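Local coordinates for erythrocyte membrane protein 1 (Plasmodium falciparum, PDB 6S8T) that probably binds a host cell-surface receptor, ICAM-1, through this DBLbeta domain, one piece of a much longer adhesion protein of malaria-infected erythrocytes, at residues D70-N75 / C119-E124; Q371-F376 / T405-T410; E432-C437 / D450-F455. All blocks are in the same frame, centred on the assembly; numbering follows the deposited sequence.

Interaction 1. Residues D70-N75 / C119-E124; sequences DSRNGN and CTSNLE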
loop_
_atom_site.group_PDB
_atom_site.type_symbol
_atom_site.label_atom_id
_atom_site.label_comp_id
_atom_site.label_asym_id
_atom_site.label_seq_id
_atom_site.Cartn_x
_atom_site.Cartn_y
_atom_site.Cartn_z
ATOM N N ASP A 70 -14.130 -7.974 19.433
ATOM C CA ASP A 70 -12.983 -8.828 19.711
ATOM C C ASP A 70 -13.313 -9.754 20.874
ATOM O O ASP A 70 -13.740 -9.303 21.942
ATOM C CB ASP A 70 -11.758 -7.966 20.032
ATOM C CG ASP A 70 -10.454 -8.759 20.056
ATOM O OD1 ASP A 70 -10.457 -9.945 20.446
ATOM O OD2 ASP A 70 -9.411 -8.181 19.686
ATOM N N SER A 71 -13.118 -11.057 20.662
ATOM C CA SER A 71 -13.488 -12.081 21.631
ATOM C C SER A 71 -12.409 -12.327 22.678
ATOM O O SER A 71 -12.260 -13.462 23.146
ATOM C CB SER A 71 -13.822 -13.386 20.909
ATOM O OG SER A 71 -12.665 -13.931 20.301
ATOM N N ARG A 72 -11.656 -11.300 23.062
ATOM C CA ARG A 72 -10.591 -11.438 24.043
ATOM C C ARG A 72 -10.800 -10.457 25.191
ATOM O O ARG A 72 -11.581 -9.505 25.091
ATOM C CB ARG A 72 -9.214 -11.225 23.402
ATOM C CG ARG A 72 -8.835 -12.304 22.401
ATOM C CD ARG A 72 -7.555 -11.957 21.663
ATOM N NE ARG A 72 -7.679 -10.715 20.906
ATOM C CZ ARG A 72 -6.715 -10.202 20.147
ATOM N NH1 ARG A 72 -5.549 -10.825 20.042
ATOM N NH2 ARG A 72 -6.915 -9.066 19.493
ATOM N N ASN A 73 -10.081 -10.703 26.285
ATOM C CA ASN A 73 -10.239 -9.923 27.503
ATOM C C ASN A 73 -9.617 -8.535 27.339
ATOM O O ASN A 73 -9.125 -8.156 26.271
ATOM C CB ASN A 73 -9.619 -10.663 28.687
ATOM C CG ASN A 73 -10.328 -11.968 28.996
ATOM O OD1 ASN A 73 -11.187 -12.028 29.876
ATOM N ND2 ASN A 73 -9.971 -13.023 28.271
ATOM N N GLY A 74 -9.644 -7.767 28.425
ATOM C CA GLY A 74 -9.194 -6.393 28.360
ATOM C C GLY A 74 -7.700 -6.287 28.125
ATOM O O GLY A 74 -6.920 -7.161 28.499
ATOM N N ASN A 75 -7.309 -5.198 27.463
ATOM C CA ASN A 75 -5.906 -4.876 27.222
ATOM C C ASN A 75 -5.252 -5.877 26.279
ATOM O O ASN A 75 -4.078 -5.728 25.927
ATOM C CB ASN A 75 -5.133 -4.790 28.546
ATOM C CG ASN A 75 -5.508 -3.567 29.351
ATOM O OD1 ASN A 75 -6.194 -2.677 28.846
ATOM N ND2 ASN A 75 -5.051 -3.502 30.599
ATOM N N CYS A 119 -2.521 -2.671 12.024
ATOM C CA CYS A 119 -3.278 -2.917 13.258
ATOM C C CYS A 119 -4.669 -3.454 12.922
ATOM O O CYS A 119 -5.669 -2.734 12.927
ATOM C CB CYS A 119 -3.373 -1.647 14.098
ATOM S SG CYS A 119 -1.812 -1.000 14.750
ATOM N N THR A 120 -4.734 -4.759 12.655
ATOM C CA THR A 120 -5.989 -5.430 12.329
ATOM C C THR A 120 -6.272 -6.595 13.273
ATOM O O THR A 120 -7.000 -7.525 12.920
ATOM C CB THR A 120 -5.982 -5.914 10.882
ATOM O OG1 THR A 120 -4.865 -6.788 10.680
ATOM C CG2 THR A 120 -5.878 -4.736 9.929
ATOM N N SER A 121 -5.716 -6.545 14.487
ATOM C CA SER A 121 -5.820 -7.673 15.404
ATOM C C SER A 121 -7.252 -7.890 15.883
ATOM O O SER A 121 -7.657 -9.036 16.113
ATOM C CB SER A 121 -4.881 -7.464 16.594
ATOM O OG SER A 121 -4.909 -8.575 17.469
ATOM N N ASN A 122 -8.029 -6.817 16.046
ATOM C CA ASN A 122 -9.431 -6.982 16.416
ATOM C C ASN A 122 -10.198 -7.718 15.326
ATOM O O ASN A 122 -11.065 -8.550 15.619
ATOM C CB ASN A 122 -10.071 -5.621 16.702
ATOM C CG ASN A 122 -10.073 -4.704 15.491
ATOM O OD1 ASN A 122 -9.079 -4.608 14.773
ATOM N ND2 ASN A 122 -11.193 -4.026 15.258
ATOM N N LEU A 123 -9.886 -7.435 14.060
ATOM C CA LEU A 123 -10.568 -8.113 12.963
ATOM C C LEU A 123 -10.129 -9.567 12.844
ATOM O O LEU A 123 -10.918 -10.418 12.413
ATOM C CB LEU A 123 -10.312 -7.371 11.651
ATOM C CG LEU A 123 -10.852 -5.944 11.557
ATOM C CD1 LEU A 123 -10.372 -5.280 10.270
ATOM C CD2 LEU A 123 -12.373 -5.942 11.623
ATOM N N GLU A 124 -8.883 -9.870 13.220
ATOM C CA GLU A 124 -8.383 -11.236 13.130
ATOM C C GLU A 124 -9.003 -12.154 14.176
ATOM O O GLU A 124 -9.050 -13.370 13.962
ATOM C CB GLU A 124 -6.859 -11.244 13.268
ATOM C CG GLU A 124 -6.116 -10.550 12.131
ATOM C CD GLU A 124 -4.677 -10.205 12.493
ATOM O OE1 GLU A 124 -4.283 -9.029 12.327
ATOM O OE2 GLU A 124 -3.941 -11.104 12.953
#

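Interaction 2. Residues Q371-F376 / T405-T410; sequences QAKIAF and TTLGDT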
loop_
_atom_site.group_PDB
_atom_site.type_symbol
_atom_site.label_atom_id
_atom_site.label_comp_id
_atom_site.label_asym_id
_atom_site.label_seq_id
_atom_site.Cartn_x
_atom_site.Cartn_y
_atom_site.Cartn_z
ATOM N N GLN A 371 -0.022 -8.358 -21.775
ATOM C CA GLN A 371 -1.201 -9.206 -21.906
ATOM C C GLN A 371 -2.481 -8.385 -21.969
ATOM O O GLN A 371 -3.460 -8.817 -22.588
ATOM C CB GLN A 371 -1.260 -10.204 -20.754
ATOM C CG GLN A 371 -0.138 -11.220 -20.785
ATOM C CD GLN A 371 -0.304 -12.302 -19.744
ATOM O OE1 GLN A 371 0.545 -13.182 -19.606
ATOM N NE2 GLN A 371 -1.401 -12.245 -19.004
ATOM N N ALA A 372 -2.492 -7.204 -21.349
ATOM C CA ALA A 372 -3.678 -6.354 -21.390
ATOM C C ALA A 372 -3.987 -5.902 -22.812
ATOM O O ALA A 372 -5.141 -5.958 -23.256
ATOM C CB ALA A 372 -3.492 -5.147 -20.472
ATOM N N LYS A 373 -2.974 -5.448 -23.546
ATOM C CA LYS A 373 -3.229 -4.898 -24.871
ATOM C C LYS A 373 -3.431 -5.969 -25.934
ATOM O O LYS A 373 -3.670 -5.624 -27.095
ATOM C CB LYS A 373 -2.090 -3.964 -25.289
ATOM C CG LYS A 373 -0.747 -4.639 -25.415
ATOM C CD LYS A 373 0.248 -3.744 -26.133
ATOM C CE LYS A 373 0.467 -2.440 -25.396
ATOM N NZ LYS A 373 1.522 -1.621 -26.052
ATOM N N ILE A 374 -3.363 -7.247 -25.568
ATOM C CA ILE A 374 -3.485 -8.344 -26.513
ATOM C C ILE A 374 -4.771 -9.134 -26.302
ATOM O O ILE A 374 -5.418 -9.539 -27.270
ATOM C CB ILE A 374 -2.248 -9.264 -26.428
ATOM C CG1 ILE A 374 -1.101 -8.682 -27.256
ATOM C CG2 ILE A 374 -2.582 -10.676 -26.870
ATOM C CD1 ILE A 374 0.100 -9.584 -27.340
ATOM N N ALA A 375 -5.161 -9.356 -25.047
ATOM C CA ALA A 375 -6.377 -10.100 -24.741
ATOM C C ALA A 375 -7.608 -9.408 -25.311
ATOM O O ALA A 375 -8.002 -8.338 -24.835
ATOM C CB ALA A 375 -6.525 -10.281 -23.228
ATOM N N PHE A 376 -8.221 -10.012 -26.330
ATOM C CA PHE A 376 -9.408 -9.447 -26.961
ATOM C C PHE A 376 -10.649 -9.663 -26.102
ATOM O O PHE A 376 -10.542 -9.961 -24.907
ATOM C CB PHE A 376 -9.619 -10.053 -28.352
ATOM C CG PHE A 376 -8.617 -9.593 -29.375
ATOM C CD1 PHE A 376 -8.770 -8.371 -30.010
ATOM C CD2 PHE A 376 -7.529 -10.384 -29.707
ATOM C CE1 PHE A 376 -7.853 -7.943 -30.953
ATOM C CE2 PHE A 376 -6.609 -9.963 -30.650
ATOM C CZ PHE A 376 -6.771 -8.740 -31.274
ATOM N N THR A 405 -2.140 0.895 -27.816
ATOM C CA THR A 405 -2.936 -0.324 -27.876
ATOM C C THR A 405 -2.348 -1.410 -28.771
ATOM O O THR A 405 -2.954 -2.482 -28.886
ATOM C CB THR A 405 -4.363 -0.005 -28.347
ATOM O OG1 THR A 405 -4.318 0.571 -29.658
ATOM C CG2 THR A 405 -5.034 0.973 -27.393
ATOM N N THR A 406 -1.203 -1.175 -29.409
ATOM C CA THR A 406 -0.591 -2.156 -30.295
ATOM C C THR A 406 0.829 -2.472 -29.836
ATOM O O THR A 406 1.418 -1.757 -29.020
ATOM C CB THR A 406 -0.568 -1.664 -31.752
ATOM O OG1 THR A 406 0.186 -0.447 -31.841
ATOM C CG2 THR A 406 -1.984 -1.417 -32.258
ATOM N N LEU A 407 1.372 -3.568 -30.368
ATOM C CA LEU A 407 2.745 -3.970 -30.078
ATOM C C LEU A 407 3.687 -3.186 -30.983
ATOM O O LEU A 407 3.782 -3.462 -32.183
ATOM C CB LEU A 407 2.926 -5.472 -30.277
ATOM C CG LEU A 407 2.677 -6.391 -29.081
ATOM C CD1 LEU A 407 1.249 -6.273 -28.593
ATOM C CD2 LEU A 407 3.001 -7.830 -29.450
ATOM N N GLY A 408 4.386 -2.212 -30.409
ATOM C CA GLY A 408 5.259 -1.356 -31.184
ATOM C C GLY A 408 5.194 0.086 -30.727
ATOM O O GLY A 408 6.131 0.858 -30.950
ATOM N N ASP A 409 4.087 0.458 -30.087
ATOM C CA ASP A 409 3.946 1.802 -29.542
ATOM C C ASP A 409 4.885 1.979 -28.356
ATOM O O ASP A 409 4.783 1.257 -27.358
ATOM C CB ASP A 409 2.503 2.058 -29.116
ATOM C CG ASP A 409 1.580 2.314 -30.287
ATOM O OD1 ASP A 409 1.938 3.132 -31.160
ATOM O OD2 ASP A 409 0.492 1.700 -30.331
ATOM N N THR A 410 5.804 2.935 -28.467
ATOM C CA THR A 410 6.706 3.292 -27.381
ATOM C C THR A 410 6.557 4.765 -27.014
ATOM O O THR A 410 7.495 5.390 -26.516
ATOM C CB THR A 410 8.155 2.972 -27.751
ATOM O OG1 THR A 410 8.488 3.610 -28.990
ATOM C CG2 THR A 410 8.350 1.469 -27.893
HETATM O O HOH W 1 -5.040 -3.268 -27.541
#

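Interaction 3. Residues E432-C437 / D450-F455; sequences EQTQFC and DDNYTF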
loop_
_atom_site.group_PDB
_atom_site.type_symbol
_atom_site.label_atom_id
_atom_site.label_comp_id
_atom_site.label_asym_id
_atom_site.label_seq_id
_atom_site.Cartn_x
_atom_site.Cartn_y
_atom_site.Cartn_z
ATOM N N GLU A 432 21.413 11.813 -6.513
ATOM C CA GLU A 432 22.353 11.551 -7.602
ATOM C C GLU A 432 21.972 10.334 -8.443
ATOM O O GLU A 432 22.222 10.314 -9.653
ATOM C CB GLU A 432 23.778 11.391 -7.060
ATOM C CG GLU A 432 24.340 12.650 -6.416
ATOM C CD GLU A 432 24.501 13.794 -7.402
ATOM O OE1 GLU A 432 24.720 13.523 -8.602
ATOM O OE2 GLU A 432 24.404 14.965 -6.977
ATOM N N GLN A 433 21.376 9.319 -7.827
ATOM C CA GLN A 433 20.942 8.109 -8.521
ATOM C C GLN A 433 19.414 8.100 -8.497
ATOM O O GLN A 433 18.796 7.528 -7.598
ATOM C CB GLN A 433 21.532 6.861 -7.868
ATOM C CG GLN A 433 23.006 6.985 -7.505
ATOM C CD GLN A 433 23.895 7.247 -8.707
ATOM O OE1 GLN A 433 24.860 8.009 -8.625
ATOM N NE2 GLN A 433 23.580 6.610 -9.829
ATOM N N THR A 434 18.809 8.740 -9.501
ATOM C CA THR A 434 17.377 8.997 -9.506
ATOM C C THR A 434 16.618 8.341 -10.652
ATOM O O THR A 434 15.387 8.256 -10.578
ATOM C CB THR A 434 17.110 10.511 -9.554
ATOM O OG1 THR A 434 17.627 11.048 -10.778
ATOM C CG2 THR A 434 17.790 11.207 -8.383
ATOM N N GLN A 435 17.302 7.876 -11.694
ATOM C CA GLN A 435 16.645 7.314 -12.868
ATOM C C GLN A 435 16.454 5.812 -12.682
ATOM O O GLN A 435 17.430 5.068 -12.548
ATOM C CB GLN A 435 17.465 7.607 -14.124
ATOM C CG GLN A 435 16.833 7.112 -15.411
ATOM C CD GLN A 435 17.620 7.525 -16.637
ATOM O OE1 GLN A 435 18.069 8.665 -16.744
ATOM N NE2 GLN A 435 17.796 6.595 -17.567
ATOM N N PHE A 436 15.195 5.367 -12.688
ATOM C CA PHE A 436 14.874 3.964 -12.450
ATOM C C PHE A 436 15.011 3.090 -13.695
ATOM O O PHE A 436 14.885 1.865 -13.584
ATOM C CB PHE A 436 13.456 3.839 -11.877
ATOM C CG PHE A 436 13.391 3.996 -10.381
ATOM C CD1 PHE A 436 13.583 5.234 -9.790
ATOM C CD2 PHE A 436 13.137 2.905 -9.566
ATOM C CE1 PHE A 436 13.529 5.381 -8.414
ATOM C CE2 PHE A 436 13.080 3.044 -8.188
ATOM C CZ PHE A 436 13.277 4.284 -7.612
ATOM N N CYS A 437 15.261 3.672 -14.865
ATOM C CA CYS A 437 15.554 2.910 -16.070
ATOM C C CYS A 437 17.030 3.049 -16.427
ATOM O O CYS A 437 17.665 4.063 -16.124
ATOM C CB CYS A 437 14.689 3.367 -17.250
ATOM S SG CYS A 437 14.855 5.115 -17.672
ATOM N N ASP A 450 23.485 4.279 -17.953
ATOM C CA ASP A 450 23.518 5.708 -17.676
ATOM C C ASP A 450 24.148 5.980 -16.311
ATOM O O ASP A 450 24.233 5.104 -15.445
ATOM C CB ASP A 450 22.110 6.304 -17.732
ATOM C CG ASP A 450 21.597 6.465 -19.154
ATOM O OD1 ASP A 450 22.304 6.052 -20.098
ATOM O OD2 ASP A 450 20.484 7.009 -19.329
ATOM N N ASP A 451 24.589 7.227 -16.124
ATOM C CA ASP A 451 25.284 7.592 -14.894
ATOM C C ASP A 451 24.319 7.717 -13.721
ATOM O O ASP A 451 24.600 7.223 -12.622
ATOM C CB ASP A 451 26.057 8.894 -15.097
ATOM C CG ASP A 451 27.120 8.782 -16.173
ATOM O OD1 ASP A 451 27.653 7.668 -16.368
ATOM O OD2 ASP A 451 27.424 9.805 -16.824
ATOM N N ASN A 452 23.174 8.370 -13.930
ATOM C CA ASN A 452 22.196 8.594 -12.871
ATOM C C ASN A 452 21.281 7.389 -12.627
ATOM O O ASN A 452 20.196 7.557 -12.057
ATOM C CB ASN A 452 21.357 9.836 -13.187
ATOM C CG ASN A 452 20.509 9.669 -14.433
ATOM O OD1 ASN A 452 20.856 8.912 -15.339
ATOM N ND2 ASN A 452 19.390 10.380 -14.485
ATOM N N TYR A 453 21.693 6.192 -13.039
ATOM C CA TYR A 453 20.908 4.990 -12.787
ATOM C C TYR A 453 20.877 4.678 -11.293
ATOM O O TYR A 453 21.902 4.739 -10.609
ATOM C CB TYR A 453 21.497 3.817 -13.574
ATOM C CG TYR A 453 20.743 2.512 -13.455
ATOM C CD1 TYR A 453 19.358 2.467 -13.570
ATOM C CD2 TYR A 453 21.423 1.316 -13.256
ATOM C CE1 TYR A 453 18.672 1.267 -13.472
ATOM C CE2 TYR A 453 20.748 0.116 -13.158
ATOM C CZ TYR A 453 19.376 0.096 -13.266
ATOM O OH TYR A 453 18.709 -1.104 -13.169
ATOM N N THR A 454 19.683 4.346 -10.785
ATOM C CA THR A 454 19.515 4.159 -9.344
ATOM C C THR A 454 20.311 2.969 -8.825
ATOM O O THR A 454 20.791 2.997 -7.686
ATOM C CB THR A 454 18.036 3.985 -8.988
ATOM O OG1 THR A 454 17.474 2.910 -9.752
ATOM C CG2 THR A 454 17.257 5.260 -9.263
ATOM N N PHE A 455 20.462 1.919 -9.633
ATOM C CA PHE A 455 21.161 0.708 -9.222
ATOM C C PHE A 455 22.559 0.614 -9.825
ATOM O O PHE A 455 23.050 -0.488 -10.089
ATOM C CB PHE A 455 20.332 -0.524 -9.585
ATOM C CG PHE A 455 18.890 -0.426 -9.167
ATOM C CD1 PHE A 455 18.529 -0.551 -7.836
ATOM C CD2 PHE A 455 17.896 -0.206 -10.106
ATOM C CE1 PHE A 455 17.202 -0.457 -7.449
ATOM C CE2 PHE A 455 16.569 -0.114 -9.725
ATOM C CZ PHE A 455 16.222 -0.239 -8.396
#

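Interaction 1. Residues D70-N75 / C119-E124
Arg72 lays the edge of its guanidinium against Ser121, and its NH2 donates a hydrogen bond of 2.9 Å to Ser121 OG, which lies close to the guanidinium plane. The same nitrogen is shared with Asp70 of its own loop: NH2 bonds to Asp70 OD2 at 2.7 Å, while Arg72 NE reaches Asp70 OD1 at 2.9 Å. This is a side-on, two-nitrogen salt bridge in which each carboxylate oxygen uses its syn lone pair. It fixes the rotation of the guanidinium and presents NH2 to the serine. The arginine chain bends at chi3 (-61°), which brings NE round to the carboxylate. Asp70 also rests OD2 on the backbone of Asn122, 3.5 Å from Asn122 CA. The Asn122 amide is engaged elsewhere, its ND2 bonded to Asp144. The contact thus ties the long loop between helix 16-32 and strand 97-98 to the short helix 121-124, which falls within the Duffy binding family region. Asn122 and Leu123 pack on helix 137-163, Leu123 and Glu124 on helix 202-221, and the Cys80-Cys119 disulfide staples the start of the second segment nearby.

Interaction 2. Residues Q371-F376 / T405-T410
Lys373 and Thr405 bring the two backbones to 5.5 Å between their CA atoms, and a water links their carbonyl oxygens. That water donates to both, at 2.8 Å from Lys373 O and 2.6 Å from Thr405 O, and so bridges two acceptors that could not bond each other. The lysine side chain spans the rest of the gap. Its CG sits between the backbone N and the carbonyl carbon (chi1 63°), and a bend at chi3 sets CE. NZ then donates to Thr406 O at 3.0 Å, approaching from above the carbonyl plane. NZ also forms a salt bridge with Asp404, which immediately precedes the second segment, so one ammonium grips both a carboxylate and a backbone oxygen of the same loop.

The aliphatic part of the lysine crosses Leu407 obliquely, its CD 3.7 Å from Leu407 CD1. This methyl meets Ile374 as well, lying 3.6 Å from Ile374 CG1, so the leucine tip touches two consecutive side chains. Within the loop, Thr406 OG1 donates to Asp409 OD2 at 2.6 Å, linking the two sides of Gly408. The contact lies at the surface and joins the C-terminal part of helix 335-372 and the residues that follow to the loop that leads from helix 388-402 to helix 417-424. Ala372 and Lys373 lean on helix 388-402, whose Lys396 bonds to the carbonyl oxygens of Ala372 and Ala375.

Interaction 3. Residues E432-C437 / D450-F455
Asp450 opens the second segment by accepting a hydrogen bond from Gln435 NE2 at its OD2 (3.2 Å), on the anti side but tilted out of the carboxylate plane, with the amide and carboxylate planes nearly perpendicular. The same NE2 turns back to Cys437 O in its own segment. Asp451 contributes its backbone: Asp451 O takes an in-plane bond from Gln433 NE2. At Asn452 the carbonyl receives Gln435 N at 2.9 Å and, weakly, Thr434 N, while the side-chain ND2 donates to Gln435 OE1 at 3.1 Å. The Gln435 side chain leaves with CG anti to the backbone N (chi1 -178°) and runs on extended to bring its amide to Asp450 and Asn452.

Tyr453 pairs with Gln435 in a single beta bridge. Tyr453 O accepts the other bond of Gln433 NE2, at 2.6 Å, from above the carbonyl plane, and the tyrosine ring edge faces Phe436 O. Thr454 N closes the bridge on Gln435 O (3.0 Å), while Thr454 CG2 sits over a face of the Phe436 ring, 4.1 Å from its centroid, in a CH-pi contact. Phe455 follows, turning its ring to Phe305 of helix 293-319 and Trp358 of helix 335-372; Phe436 meets Trp358 edge-to-face.

Two glutamine amides add to the single backbone bridge. Gln433 joins two carbonyls through one nitrogen, and Gln435 uses both ends of its amide, so side-chain amide bonds supplement the bridge beside the aromatic rings and bind together two loop segments that have no regular secondary structure.

Overall arrangement
Along the chain the three contacts follow one another without overlap. Interaction 1 stands apart, its centre about 47 Å from that of interaction 2 and about 45 Å from that of interaction 3, on the opposite side of the chain's centre from both. Its helix 121-124 lies in the Duffy binding region and packs on helices 137-163 and 202-221. Interactions 2 and 3 are nearer, about 28 Å between centres and about 12 Å between nearest atoms, and share helix 335-372: one involves its C-terminal part, the other packs on it and on helix 293-319. Interactions 1 and 2 tie loops to helical segments, interaction 3 two loop segments together; disulfides Cys80-Cys119 and Cys2-Cys437 add covalent ties at interactions 1 and 3.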